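Local coordinates for intracellular sulfur oxidation protein DsrF (PDB 2HY5) that is of uncertain function but could take part in the oxidation of intracellular sulfur, as one component of the DsrEFH assembly, at residues Y81-R84 against D85-E88; G47-Q50 against L51-G54. All blocks are in the same frame, centred on the assembly; numbering follows the deposited sequence.

Contact 1: residues Y81-R84 against D85-E88; sequences YVDR and DSLE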
ATOM      1  N   TYR B  81     -19.950  10.999  10.930  1.00  7.22           N
ATOM      2  CA  TYR B  81     -20.843  10.436   9.921  1.00  7.46           C
ATOM      3  C   TYR B  81     -20.400   9.098   9.360  1.00  8.62           C
ATOM      4  O   TYR B  81     -19.210   8.834   9.207  1.00  7.43           O
ATOM      5  CB  TYR B  81     -20.997  11.416   8.759  1.00  9.89           C
ATOM      6  CG  TYR B  81     -21.467  12.793   9.163  1.00 12.64           C
ATOM      7  CD1 TYR B  81     -20.572  13.859   9.259  1.00 14.69           C
ATOM      8  CD2 TYR B  81     -22.810  13.035   9.438  1.00 15.60           C
ATOM      9  CE1 TYR B  81     -21.006  15.135   9.617  1.00 15.72           C
ATOM     10  CE2 TYR B  81     -23.255  14.300   9.797  1.00 16.19           C
ATOM     11  CZ  TYR B  81     -22.351  15.345   9.883  1.00 16.61           C
ATOM     12  OH  TYR B  81     -22.799  16.596  10.232  1.00 18.06           O
ATOM     13  N   VAL B  82     -21.384   8.268   9.023  1.00  9.08           N
ATOM     14  CA  VAL B  82     -21.131   6.948   8.458  1.00  8.62           C
ATOM     15  C   VAL B  82     -22.003   6.782   7.221  1.00  8.45           C
ATOM     16  O   VAL B  82     -23.214   6.979   7.281  1.00  8.02           O
ATOM     17  CB  VAL B  82     -21.467   5.836   9.474  1.00 10.58           C
ATOM     18  CG1 VAL B  82     -21.156   4.472   8.877  1.00 10.92           C
ATOM     19  CG2 VAL B  82     -20.665   6.053  10.747  1.00 12.67           C
ATOM     20  N   ASP B  83     -21.376   6.428   6.101  1.00  8.16           N
ATOM     21  CA  ASP B  83     -22.080   6.250   4.831  1.00  7.15           C
ATOM     22  C   ASP B  83     -23.004   5.036   4.864  1.00  9.11           C
ATOM     23  O   ASP B  83     -22.547   3.914   5.021  1.00  8.36           O
ATOM     24  CB  ASP B  83     -21.062   6.099   3.696  1.00 12.00           C
ATOM     25  CG  ASP B  83     -21.719   5.984   2.339  1.00 14.43           C
ATOM     26  OD1 ASP B  83     -22.432   6.933   1.944  1.00 18.29           O
ATOM     27  OD2 ASP B  83     -21.527   4.947   1.667  1.00 15.30           O
ATOM     28  N   ARG B  84     -24.304   5.257   4.686  1.00  7.63           N
ATOM     29  CA  ARG B  84     -25.249   4.142   4.737  1.00  9.01           C
ATOM     30  C   ARG B  84     -25.041   3.095   3.647  1.00  7.41           C
ATOM     31  O   ARG B  84     -25.239   1.907   3.884  1.00  8.50           O
ATOM     32  CB  ARG B  84     -26.701   4.657   4.698  1.00 13.90           C
ATOM     33  CG  ARG B  84     -27.227   5.054   3.330  1.00 18.44           C
ATOM     34  CD  ARG B  84     -28.594   5.732   3.464  1.00 19.04           C
ATOM     35  NE  ARG B  84     -29.609   4.866   4.060  1.00 20.04           N
ATOM     36  CZ  ARG B  84     -30.336   3.980   3.382  1.00 22.12           C
ATOM     37  NH1 ARG B  84     -30.167   3.840   2.074  1.00 22.51           N
ATOM     38  NH2 ARG B  84     -31.235   3.233   4.011  1.00 23.99           N
ATOM     39  N   ASP B  85     -24.642   3.521   2.456  1.00  8.12           N
ATOM     40  CA  ASP B  85     -24.430   2.574   1.368  1.00  9.85           C
ATOM     41  C   ASP B  85     -23.269   1.636   1.679  1.00  9.16           C
ATOM     42  O   ASP B  85     -23.316   0.449   1.351  1.00  9.05           O
ATOM     43  CB  ASP B  85     -24.176   3.327   0.063  1.00 20.36           C
ATOM     44  CG  ASP B  85     -25.410   4.057  -0.429  1.00 26.28           C
ATOM     45  OD1 ASP B  85     -25.294   4.889  -1.354  1.00 29.34           O
ATOM     46  OD2 ASP B  85     -26.507   3.789   0.107  1.00 27.79           O
ATOM     47  N   SER B  86     -22.234   2.171   2.318  1.00  9.12           N
ATOM     48  CA  SER B  86     -21.066   1.375   2.689  1.00  9.16           C
ATOM     49  C   SER B  86     -21.451   0.306   3.710  1.00  8.83           C
ATOM     50  O   SER B  86     -20.980  -0.831   3.639  1.00  8.12           O
ATOM     51  CB  SER B  86     -19.979   2.276   3.265  1.00  9.47           C
ATOM     52  OG  SER B  86     -19.537   3.196   2.285  1.00  9.61           O
ATOM     53  N   LEU B  87     -22.304   0.672   4.660  1.00  7.16           N
ATOM     54  CA  LEU B  87     -22.756  -0.271   5.674  1.00  9.43           C
ATOM     55  C   LEU B  87     -23.520  -1.412   5.019  1.00 10.51           C
ATOM     56  O   LEU B  87     -23.279  -2.578   5.316  1.00 11.31           O
ATOM     57  CB  LEU B  87     -23.666   0.424   6.693  1.00 11.80           C
ATOM     58  CG  LEU B  87     -23.035   1.396   7.687  1.00 12.44           C
ATOM     59  CD1 LEU B  87     -24.122   1.973   8.585  1.00 12.31           C
ATOM     60  CD2 LEU B  87     -21.990   0.661   8.521  1.00 13.35           C
ATOM     61  N   GLU B  88     -24.445  -1.068   4.127  1.00 11.48           N
ATOM     62  CA  GLU B  88     -25.257  -2.069   3.436  1.00 13.72           C
ATOM     63  C   GLU B  88     -24.413  -3.024   2.599  1.00 12.90           C
ATOM     64  O   GLU B  88     -24.629  -4.241   2.616  1.00 13.19           O
ATOM     65  CB  GLU B  88     -26.288  -1.386   2.532  1.00 39.00           C
ATOM     66  CG  GLU B  88     -27.139  -2.355   1.719  1.00 47.19           C
ATOM     67  CD  GLU B  88     -28.053  -1.652   0.735  1.00 52.95           C
ATOM     68  OE1 GLU B  88     -27.541  -0.927  -0.148  1.00 57.14           O
ATOM     69  OE2 GLU B  88     -29.284  -1.828   0.842  1.00 57.01           O
TER
HETATM   70  O   HOH W   1     -24.732   6.226   1.571  1.00 24.08           O
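Asp-83 and Ser-86 meet through a carboxylate that closes the first turn of a helix. With CG anti to the backbone N (chi1 -177°), the Asp-83 side chain reaches Ser-86, and its OD2 takes two bonds from that one residue. The hydroxyl of Ser-86 donates to it, OG to OD2 at 2.7 Å, on the anti lone pair, the one facing away from OD1. The amide of Ser-86 comes from above the carboxylate plane, N to Asp-83 OD2 at 2.9 Å, and is bent rather than straight, with 136° at the hydrogen. These two bonds on a single oxygen hold the carboxylate in its rotation. Nearby, water 1 accepts from Asp-85 N at 2.8 Å. With an alanine in place of Asp-83, Ser-86 N would probably lose its side-chain cap and Ser-86 OG this acceptor. The main chain continues the turn, with Leu-87 N on Asp-83 O (3.3 Å) and Glu-88 N on Arg-84 O (3.1 Å). On the apolar side, Val-82 and Leu-87 cross at about a right angle, CG1 of the valine lying 3.8 Å from CG of the leucine and also touching both of its methyls. Arg-84 and Asp-85 are only loosely associated: their guanidinium and carboxylate planes are 73° apart and Arg-84 NH1 stays 4.2 Å from Asp-85 OD2, beyond a salt bridge. Asp-85 OD1 instead pairs with Lys-22 of the DsrH chain, while Ser-86 OG also bonds Asp-45 N. The arrangement is an Asp N-cap, here where strand 79-83 of the parallel sheet passes directly into helix 84-89.

Contact 2: residues G47-Q50 against L51-G54; sequences GVYQ and LTRG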
ATOM      1  N   GLY B  47     -13.870   2.238   5.612  1.00  7.28           N
ATOM      2  CA  GLY B  47     -13.700   3.039   6.809  1.00  6.36           C
ATOM      3  C   GLY B  47     -14.790   2.752   7.829  1.00  6.29           C
ATOM      4  O   GLY B  47     -14.592   2.936   9.032  1.00  6.77           O
ATOM      5  N   VAL B  48     -15.952   2.295   7.368  1.00  7.57           N
ATOM      6  CA  VAL B  48     -17.032   2.003   8.305  1.00  6.75           C
ATOM      7  C   VAL B  48     -16.643   0.853   9.235  1.00  6.96           C
ATOM      8  O   VAL B  48     -17.190   0.714  10.320  1.00  6.27           O
ATOM      9  CB  VAL B  48     -18.361   1.656   7.581  1.00  8.49           C
ATOM     10  CG1 VAL B  48     -18.739   2.798   6.626  1.00  9.43           C
ATOM     11  CG2 VAL B  48     -18.238   0.343   6.832  1.00  9.21           C
ATOM     12  N   TYR B  49     -15.687   0.033   8.805  1.00  6.56           N
ATOM     13  CA  TYR B  49     -15.229  -1.089   9.619  1.00  6.37           C
ATOM     14  C   TYR B  49     -14.440  -0.596  10.829  1.00  6.62           C
ATOM     15  O   TYR B  49     -14.240  -1.331  11.800  1.00  5.79           O
ATOM     16  CB  TYR B  49     -14.358  -2.025   8.775  1.00  5.97           C
ATOM     17  CG  TYR B  49     -15.136  -3.000   7.916  1.00  7.51           C
ATOM     18  CD1 TYR B  49     -14.765  -3.243   6.596  1.00  6.11           C
ATOM     19  CD2 TYR B  49     -16.207  -3.722   8.443  1.00  8.53           C
ATOM     20  CE1 TYR B  49     -15.433  -4.182   5.819  1.00  6.00           C
ATOM     21  CE2 TYR B  49     -16.883  -4.663   7.679  1.00  8.30           C
ATOM     22  CZ  TYR B  49     -16.489  -4.889   6.369  1.00  8.32           C
ATOM     23  OH  TYR B  49     -17.139  -5.840   5.625  1.00  9.59           O
ATOM     24  N   GLN B  50     -13.972   0.648  10.769  1.00  6.24           N
ATOM     25  CA  GLN B  50     -13.217   1.200  11.887  1.00  7.31           C
ATOM     26  C   GLN B  50     -14.091   1.339  13.132  1.00  8.49           C
ATOM     27  O   GLN B  50     -13.590   1.376  14.256  1.00  8.96           O
ATOM     28  CB  GLN B  50     -12.648   2.573  11.523  1.00  6.99           C
ATOM     29  CG  GLN B  50     -11.538   2.550  10.487  1.00  6.43           C
ATOM     30  CD  GLN B  50     -10.943   3.931  10.264  1.00  5.56           C
ATOM     31  OE1 GLN B  50     -10.945   4.767  11.166  1.00 10.12           O
ATOM     32  NE2 GLN B  50     -10.410   4.167   9.074  1.00  9.42           N
ATOM     33  N   LEU B  51     -15.404   1.403  12.931  1.00  7.80           N
ATOM     34  CA  LEU B  51     -16.324   1.573  14.049  1.00  8.13           C
ATOM     35  C   LEU B  51     -17.054   0.331  14.542  1.00  9.02           C
ATOM     36  O   LEU B  51     -18.010   0.453  15.298  1.00  7.84           O
ATOM     37  CB  LEU B  51     -17.361   2.647  13.709  1.00  9.66           C
ATOM     38  CG  LEU B  51     -16.840   4.061  13.442  1.00  9.59           C
ATOM     39  CD1 LEU B  51     -18.012   4.976  13.111  1.00 13.59           C
ATOM     40  CD2 LEU B  51     -16.090   4.570  14.664  1.00 12.87           C
ATOM     41  N   THR B  52     -16.620  -0.858  14.133  1.00  8.24           N
ATOM     42  CA  THR B  52     -17.291  -2.071  14.587  1.00  9.19           C
ATOM     43  C   THR B  52     -17.135  -2.250  16.092  1.00  9.89           C
ATOM     44  O   THR B  52     -16.116  -1.877  16.675  1.00  9.73           O
ATOM     45  CB  THR B  52     -16.751  -3.336  13.881  1.00 12.78           C
ATOM     46  OG1 THR B  52     -15.351  -3.470  14.146  1.00 12.88           O
ATOM     47  CG2 THR B  52     -16.985  -3.251  12.384  1.00 11.13           C
ATOM     48  N   ARG B  53     -18.155  -2.822  16.717  1.00 11.62           N
ATOM     49  CA  ARG B  53     -18.127  -3.046  18.153  1.00 13.12           C
ATOM     50  C   ARG B  53     -17.559  -4.427  18.465  1.00 12.28           C
ATOM     51  O   ARG B  53     -17.553  -5.314  17.613  1.00 13.57           O
ATOM     52  CB  ARG B  53     -19.543  -2.923  18.726  1.00 26.22           C
ATOM     53  CG  ARG B  53     -20.494  -3.996  18.234  1.00 30.45           C
ATOM     54  CD  ARG B  53     -21.962  -3.635  18.450  1.00 35.13           C
ATOM     55  NE  ARG B  53     -22.283  -3.294  19.834  1.00 39.73           N
ATOM     56  CZ  ARG B  53     -22.179  -2.074  20.355  1.00 42.38           C
ATOM     57  NH1 ARG B  53     -21.761  -1.061  19.608  1.00 44.10           N
ATOM     58  NH2 ARG B  53     -22.500  -1.865  21.625  1.00 43.89           N
ATOM     59  N   GLY B  54     -17.055  -4.588  19.681  1.00 12.27           N
ATOM     60  CA  GLY B  54     -16.525  -5.876  20.102  1.00 13.16           C
ATOM     61  C   GLY B  54     -15.202  -6.354  19.533  1.00 13.29           C
ATOM     62  O   GLY B  54     -14.961  -7.559  19.451  1.00 13.27           O
TER
HETATM   63  O   HOH W   2     -14.495   0.441  16.851  1.00 13.33           O
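The backbone of residues 47-50 curls with phi near -65° and psi near -20° throughout, and Leu-51 N reaches back to Val-48 O at 3.2 Å in a fairly straight bond. It belongs to a run of overlapping beta turns, each bonded from residue i+3 to i, in the loop that follows strand 38-43; Gln-50 N on Gly-47 O precedes it, and a weak bond from Thr-52 N to Tyr-49 O (3.4 Å) follows. Among the side chains, the Thr-52 methyl, CG2, sits at the edge of the Tyr-49 ring near its plane, 4.0 Å from CD2. The threonine torsion (chi1 60°) sets this methyl anti to its own carbonyl carbon, where it packs against Tyr-49 O as well as the ring edge. The Thr-52 hydroxyl bonds with Arg-69 O of the DsrH chain and with Gln-55 NE2. The Tyr-49 ring stacks on Tyr-38 of the same DsrH chain, placing these turns at the subunit interface. The Gln-50 amide bonds Tyr-69 OH and Lys-14 O. Water 2 bridges the carbonyls flanking Leu-51, donating to Gln-50 O at 2.9 Å and to Thr-52 O at 2.8 Å.

Overall arrangement
From the N terminus, the chain leaves strand 38-43 and, after three residues, enters contact 2, a turn in the long loop that leads on to strand 79-83. Contact 1 follows at the C-terminal end of that strand, where it passes into helix 84-89. The two are in series: each closes a short local turn, and neither encloses nor crosses the other. Their centres are 11 Å apart, yet they touch directly. Val-48 CG1 lies 3.6 Å from Ser-86 CB, and Val-82 CG2 lies 3.7 Å from Leu-51 CD1. This apolar seam ties the loop turn to the neighbouring strand and helix start, and both contacts face the DsrH chain.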